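Local coordinates for protein actinorhodin polyketide putative beta-ketoacyl synthase 2 (PDB 1TQY) that probably acts as the chain length factor of the actinorhodin polyketide synthase, a member of the beta-ketoacyl-ACP synthase family, at residues 109-123 and 135-149. Sequence-based numbering, arbitrary orientation.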
loop_
_atom_site.group_PDB
_atom_site.type_symbol
_atom_site.label_atom_id
_atom_site.label_comp_id
_atom_site.label_asym_id
_atom_site.label_seq_id
_atom_site.Cartn_x
_atom_site.Cartn_y
_atom_site.Cartn_z
ATOM N N VAL B 109 -9.954 -2.375 3.316
ATOM C CA VAL B 109 -8.522 -2.662 3.277
ATOM C C VAL B 109 -8.214 -3.656 2.162
ATOM O O VAL B 109 -8.620 -4.815 2.226
ATOM C CB VAL B 109 -8.032 -3.263 4.603
ATOM C CG1 VAL B 109 -6.512 -3.408 4.555
ATOM C CG2 VAL B 109 -8.452 -2.380 5.761
ATOM N N THR B 110 -7.496 -3.193 1.142
ATOM C CA THR B 110 -7.137 -4.049 0.017
ATOM C C THR B 110 -5.654 -4.082 -0.234
ATOM O O THR B 110 -4.917 -3.229 0.250
ATOM C CB THR B 110 -7.745 -3.548 -1.309
ATOM O OG1 THR B 110 -7.233 -2.236 -1.588
ATOM C CG2 THR B 110 -9.267 -3.532 -1.245
ATOM N N ALA B 111 -5.216 -5.080 -0.990
ATOM C CA ALA B 111 -3.812 -5.154 -1.372
ATOM C C ALA B 111 -3.839 -4.981 -2.896
ATOM O O ALA B 111 -4.811 -5.364 -3.546
ATOM C CB ALA B 111 -3.219 -6.507 -0.995
ATOM N N ASN B 112 -2.799 -4.386 -3.463
ATOM C CA ASN B 112 -2.739 -4.194 -4.911
ATOM C C ASN B 112 -1.281 -4.347 -5.331
ATOM O O ASN B 112 -0.400 -3.700 -4.774
ATOM C CB ASN B 112 -3.241 -2.795 -5.287
ATOM C CG ASN B 112 -3.784 -2.736 -6.695
ATOM O OD1 ASN B 112 -3.224 -3.347 -7.614
ATOM N ND2 ASN B 112 -4.875 -1.990 -6.881
ATOM N N ALA B 113 -1.012 -5.200 -6.305
ATOM C CA ALA B 113 0.368 -5.409 -6.724
ATOM C C ALA B 113 0.798 -4.653 -7.985
ATOM O O ALA B 113 1.870 -4.044 -8.017
ATOM C CB ALA B 113 0.613 -6.900 -6.907
ATOM N N CYS B 114 -0.042 -4.696 -9.017
ATOM C CA CYS B 114 0.248 -4.064 -10.304
ATOM C C CYS B 114 -0.514 -2.777 -10.531
ATOM O O CYS B 114 -0.123 -1.969 -11.365
ATOM C CB CYS B 114 -0.112 -5.014 -11.444
ATOM S SG CYS B 114 0.521 -6.680 -11.231
ATOM N N GLY B 115 -1.612 -2.599 -9.803
ATOM C CA GLY B 115 -2.428 -1.414 -9.987
ATOM C C GLY B 115 -3.126 -1.538 -11.331
ATOM O O GLY B 115 -3.152 -2.623 -11.919
ATOM N N GLY B 116 -3.679 -0.437 -11.830
ATOM C CA GLY B 116 -4.362 -0.475 -13.110
ATOM C C GLY B 116 -3.368 -0.391 -14.243
ATOM O O GLY B 116 -3.331 0.602 -14.956
ATOM N N PHE B 117 -2.571 -1.443 -14.428
ATOM C CA PHE B 117 -1.546 -1.431 -15.458
ATOM C C PHE B 117 -2.035 -1.379 -16.917
ATOM O O PHE B 117 -1.445 -0.660 -17.713
ATOM C CB PHE B 117 -0.585 -2.605 -15.264
ATOM C CG PHE B 117 0.821 -2.299 -15.706
ATOM C CD1 PHE B 117 1.602 -1.399 -14.992
ATOM C CD2 PHE B 117 1.335 -2.848 -16.874
ATOM C CE1 PHE B 117 2.871 -1.043 -15.433
ATOM C CE2 PHE B 117 2.608 -2.494 -17.323
ATOM C CZ PHE B 117 3.374 -1.588 -16.601
ATOM N N ASP B 118 -3.083 -2.126 -17.273
ATOM C CA ASP B 118 -3.587 -2.079 -18.638
ATOM C C ASP B 118 -3.942 -0.623 -18.937
ATOM O O ASP B 118 -3.579 -0.074 -19.976
ATOM C CB ASP B 118 -4.840 -2.943 -18.808
ATOM C CG ASP B 118 -5.446 -2.815 -20.208
ATOM O OD1 ASP B 118 -4.962 -3.476 -21.147
ATOM O OD2 ASP B 118 -6.404 -2.047 -20.363
ATOM N N PHE B 119 -4.646 0.003 -18.004
ATOM C CA PHE B 119 -5.048 1.387 -18.170
ATOM C C PHE B 119 -3.847 2.313 -18.314
ATOM O O PHE B 119 -3.791 3.122 -19.237
ATOM C CB PHE B 119 -5.918 1.845 -16.988
ATOM C CG PHE B 119 -6.669 3.129 -17.247
ATOM C CD1 PHE B 119 -6.005 4.353 -17.270
ATOM C CD2 PHE B 119 -8.035 3.102 -17.514
ATOM C CE1 PHE B 119 -6.685 5.533 -17.559
ATOM C CE2 PHE B 119 -8.725 4.279 -17.805
ATOM C CZ PHE B 119 -8.046 5.497 -17.827
ATOM N N THR B 120 -2.871 2.200 -17.422
ATOM C CA THR B 120 -1.728 3.103 -17.514
ATOM C C THR B 120 -0.873 2.887 -18.767
ATOM O O THR B 120 -0.295 3.839 -19.290
ATOM C CB THR B 120 -0.841 3.036 -16.226
ATOM O OG1 THR B 120 -0.022 4.202 -16.164
ATOM C CG2 THR B 120 0.076 1.814 -16.237
ATOM N N HIS B 121 -0.787 1.645 -19.247
ATOM C CA HIS B 121 -0.002 1.363 -20.450
ATOM C C HIS B 121 -0.595 2.150 -21.624
ATOM O O HIS B 121 0.125 2.817 -22.375
ATOM C CB HIS B 121 -0.017 -0.134 -20.763
ATOM C CG HIS B 121 0.810 -0.524 -21.954
ATOM N ND1 HIS B 121 0.813 -1.806 -22.462
ATOM C CD2 HIS B 121 1.634 0.197 -22.754
ATOM C CE1 HIS B 121 1.600 -1.857 -23.522
ATOM N NE2 HIS B 121 2.109 -0.656 -23.722
ATOM N N ARG B 122 -1.912 2.088 -21.775
ATOM C CA ARG B 122 -2.569 2.817 -22.860
ATOM C C ARG B 122 -2.329 4.321 -22.715
ATOM O O ARG B 122 -2.178 5.033 -23.714
ATOM C CB ARG B 122 -4.078 2.522 -22.870
ATOM C CG ARG B 122 -4.402 1.044 -22.997
ATOM C CD ARG B 122 -5.859 0.745 -22.743
ATOM N NE ARG B 122 -6.093 -0.693 -22.775
ATOM C CZ ARG B 122 -5.952 -1.448 -23.860
ATOM N NH1 ARG B 122 -5.588 -0.897 -25.008
ATOM N NH2 ARG B 122 -6.149 -2.757 -23.795
ATOM N N GLU B 123 -2.282 4.819 -21.483
ATOM C CA GLU B 123 -2.058 6.256 -21.290
ATOM C C GLU B 123 -0.621 6.626 -21.629
ATOM O O GLU B 123 -0.353 7.729 -22.114
ATOM C CB GLU B 123 -2.411 6.678 -19.854
ATOM C CG GLU B 123 -3.913 6.634 -19.534
ATOM C CD GLU B 123 -4.777 7.364 -20.570
ATOM O OE1 GLU B 123 -4.360 8.447 -21.045
ATOM O OE2 GLU B 123 -5.882 6.857 -20.891
ATOM N N VAL B 135 -3.949 12.423 -22.882
ATOM C CA VAL B 135 -4.075 11.653 -21.648
ATOM C C VAL B 135 -5.425 11.816 -20.969
ATOM O O VAL B 135 -5.933 12.926 -20.800
ATOM C CB VAL B 135 -2.946 11.994 -20.636
ATOM C CG1 VAL B 135 -3.220 11.322 -19.286
ATOM C CG2 VAL B 135 -1.613 11.511 -21.176
ATOM N N SER B 136 -6.003 10.680 -20.596
ATOM C CA SER B 136 -7.304 10.616 -19.938
ATOM C C SER B 136 -7.403 11.405 -18.642
ATOM O O SER B 136 -6.430 11.538 -17.896
ATOM C CB SER B 136 -7.662 9.161 -19.656
ATOM O OG SER B 136 -8.799 9.092 -18.821
ATOM N N VAL B 137 -8.594 11.913 -18.360
ATOM C CA VAL B 137 -8.791 12.664 -17.137
ATOM C C VAL B 137 -8.868 11.690 -15.952
ATOM O O VAL B 137 -8.894 12.114 -14.798
ATOM C CB VAL B 137 -10.091 13.533 -17.205
ATOM C CG1 VAL B 137 -9.912 14.656 -18.224
ATOM C CG2 VAL B 137 -11.287 12.665 -17.588
ATOM N N TYR B 138 -8.891 10.385 -16.243
ATOM C CA TYR B 138 -8.955 9.351 -15.198
ATOM C C TYR B 138 -7.594 8.717 -14.888
ATOM O O TYR B 138 -7.462 7.964 -13.921
ATOM C CB TYR B 138 -9.914 8.223 -15.591
ATOM C CG TYR B 138 -11.268 8.702 -16.019
ATOM C CD1 TYR B 138 -12.042 9.507 -15.174
ATOM C CD2 TYR B 138 -11.761 8.396 -17.292
ATOM C CE1 TYR B 138 -13.271 10.004 -15.587
ATOM C CE2 TYR B 138 -12.991 8.887 -17.722
ATOM C CZ TYR B 138 -13.740 9.696 -16.865
ATOM O OH TYR B 138 -14.945 10.219 -17.282
ATOM N N GLU B 139 -6.587 9.009 -15.703
ATOM C CA GLU B 139 -5.261 8.433 -15.483
ATOM C C GLU B 139 -4.747 8.774 -14.091
ATOM O O GLU B 139 -3.946 8.035 -13.519
ATOM C CB GLU B 139 -4.276 8.941 -16.539
ATOM C CG GLU B 139 -2.818 8.568 -16.295
ATOM C CD GLU B 139 -2.521 7.067 -16.370
ATOM O OE1 GLU B 139 -3.430 6.241 -16.588
ATOM O OE2 GLU B 139 -1.338 6.711 -16.211
ATOM N N SER B 140 -5.226 9.892 -13.551
ATOM C CA SER B 140 -4.820 10.367 -12.228
ATOM C C SER B 140 -5.222 9.443 -11.084
ATOM O O SER B 140 -4.625 9.498 -10.011
ATOM C CB SER B 140 -5.396 11.764 -11.974
ATOM O OG SER B 140 -6.808 11.749 -12.119
ATOM N N PHE B 141 -6.217 8.588 -11.296
ATOM C CA PHE B 141 -6.627 7.696 -10.218
ATOM C C PHE B 141 -6.982 6.272 -10.637
ATOM O O PHE B 141 -7.306 5.446 -9.787
ATOM C CB PHE B 141 -7.811 8.293 -9.457
ATOM C CG PHE B 141 -9.064 8.407 -10.281
ATOM C CD1 PHE B 141 -9.425 9.617 -10.865
ATOM C CD2 PHE B 141 -9.885 7.303 -10.470
ATOM C CE1 PHE B 141 -10.585 9.726 -11.628
ATOM C CE2 PHE B 141 -11.048 7.402 -11.233
ATOM C CZ PHE B 141 -11.397 8.617 -11.809
ATOM N N ALA B 142 -6.938 5.982 -11.933
ATOM C CA ALA B 142 -7.267 4.639 -12.417
ATOM C C ALA B 142 -6.109 3.665 -12.262
ATOM O O ALA B 142 -6.316 2.457 -12.241
ATOM C CB ALA B 142 -7.687 4.702 -13.871
ATOM N N TRP B 143 -4.897 4.192 -12.140
ATOM C CA TRP B 143 -3.706 3.358 -12.016
ATOM C C TRP B 143 -3.145 3.149 -10.604
ATOM O O TRP B 143 -2.830 2.021 -10.239
ATOM C CB TRP B 143 -2.591 3.940 -12.886
ATOM C CG TRP B 143 -1.232 3.346 -12.600
ATOM C CD1 TRP B 143 -0.851 2.047 -12.789
ATOM C CD2 TRP B 143 -0.102 4.017 -12.024
ATOM N NE1 TRP B 143 0.445 1.869 -12.364
ATOM C CE2 TRP B 143 0.927 3.060 -11.890
ATOM C CE3 TRP B 143 0.140 5.332 -11.606
ATOM C CZ2 TRP B 143 2.181 3.373 -11.353
ATOM C CZ3 TRP B 143 1.387 5.647 -11.072
ATOM C CH2 TRP B 143 2.392 4.666 -10.951
ATOM N N PHE B 144 -3.009 4.231 -9.833
ATOM C CA PHE B 144 -2.411 4.156 -8.502
ATOM C C PHE B 144 -2.892 2.971 -7.662
ATOM O O PHE B 144 -4.022 2.484 -7.819
ATOM C CB PHE B 144 -2.499 5.528 -7.761
ATOM C CG PHE B 144 -3.817 5.818 -7.061
ATOM C CD1 PHE B 144 -5.040 5.489 -7.640
ATOM C CD2 PHE B 144 -3.818 6.490 -5.831
ATOM C CE1 PHE B 144 -6.259 5.826 -7.002
ATOM C CE2 PHE B 144 -5.019 6.834 -5.183
ATOM C CZ PHE B 144 -6.244 6.502 -5.768
ATOM N N TYR B 145 -2.005 2.481 -6.800
ATOM C CA TYR B 145 -2.282 1.298 -5.993
ATOM C C TYR B 145 -3.491 1.357 -5.078
ATOM O O TYR B 145 -4.114 0.339 -4.816
ATOM C CB TYR B 145 -1.009 0.924 -5.234
ATOM C CG TYR B 145 0.141 0.770 -6.211
ATOM C CD1 TYR B 145 0.236 -0.353 -7.042
ATOM C CD2 TYR B 145 1.030 1.823 -6.433
ATOM C CE1 TYR B 145 1.174 -0.410 -8.078
ATOM C CE2 TYR B 145 1.969 1.776 -7.469
ATOM C CZ TYR B 145 2.027 0.656 -8.290
ATOM O OH TYR B 145 2.898 0.644 -9.354
ATOM N N ALA B 146 -3.845 2.551 -4.613
ATOM C CA ALA B 146 -5.000 2.697 -3.737
ATOM C C ALA B 146 -6.341 2.614 -4.470
ATOM O O ALA B 146 -7.377 2.478 -3.827
ATOM C CB ALA B 146 -4.920 4.025 -3.001
ATOM N N VAL B 147 -6.323 2.666 -5.799
ATOM C CA VAL B 147 -7.563 2.685 -6.576
ATOM C C VAL B 147 -8.716 1.799 -6.115
ATOM O O VAL B 147 -9.825 2.296 -5.912
ATOM C CB VAL B 147 -7.303 2.440 -8.113
ATOM C CG1 VAL B 147 -6.749 1.028 -8.369
ATOM C CG2 VAL B 147 -8.597 2.656 -8.886
ATOM N N ASN B 148 -8.475 0.510 -5.908
ATOM C CA ASN B 148 -9.567 -0.362 -5.497
ATOM C C ASN B 148 -10.152 -0.094 -4.115
ATOM O O ASN B 148 -11.317 -0.406 -3.855
ATOM C CB ASN B 148 -9.150 -1.816 -5.640
ATOM C CG ASN B 148 -8.690 -2.119 -7.036
ATOM O OD1 ASN B 148 -9.252 -1.589 -8.003
ATOM N ND2 ASN B 148 -7.667 -2.953 -7.167
ATOM N N THR B 149 -9.365 0.487 -3.222
ATOM C CA THR B 149 -9.906 0.791 -1.904
ATOM C C THR B 149 -10.829 2.006 -2.047
ATOM O O THR B 149 -11.973 1.988 -1.589
ATOM C CB THR B 149 -8.786 1.083 -0.883
ATOM O OG1 THR B 149 -8.118 -0.142 -0.551
ATOM C CG2 THR B 149 -9.359 1.681 0.385
HETATM O O HOH W 1 -6.450 -0.832 -3.984
HETATM O O HOH W 2 2.199 -0.855 -11.346
#
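The F119 ring carries the methyl of A142 over the middle of one face, a CH-pi contact with CB 3.7 Å from the centroid. At its edge, in plane, lie E139 OE1 and S136 OG. Ring and E139 carboxylate are nearly coplanar, 12° apart. The W143 indole has T120 OG1 above one face, toward the rim, and the backbone of G116 at its edge. That hydroxyl, placed anti to the backbone N of T120 (chi1 -161°), bonds E139 OE2 on its syn lone pair at 2.8 Å. S136 N donates to E123 OE1 from above the carboxylate plane, 2.8 Å away; E123 OE2 pairs with K126. In this thiolase-fold chain the loop after strand 106-111 and the start of helix 117-129 pack against segment 135-149. G116 is the N-cap residue of that helix, and its N reaches W143 O in the carbonyl plane (3.0 Å). G115 CA makes a CA-H...O contact with W143 O (3.5 Å); G116 CA is 3.6 Å from A142 O. N112 OD1 accepts from G115 N, an Asx motif, while its ND2 makes a weak bond to Y145 O (3.2 Å). One water links T110 OG1 to Y145 O. Another joins C114 O to Y145 OH.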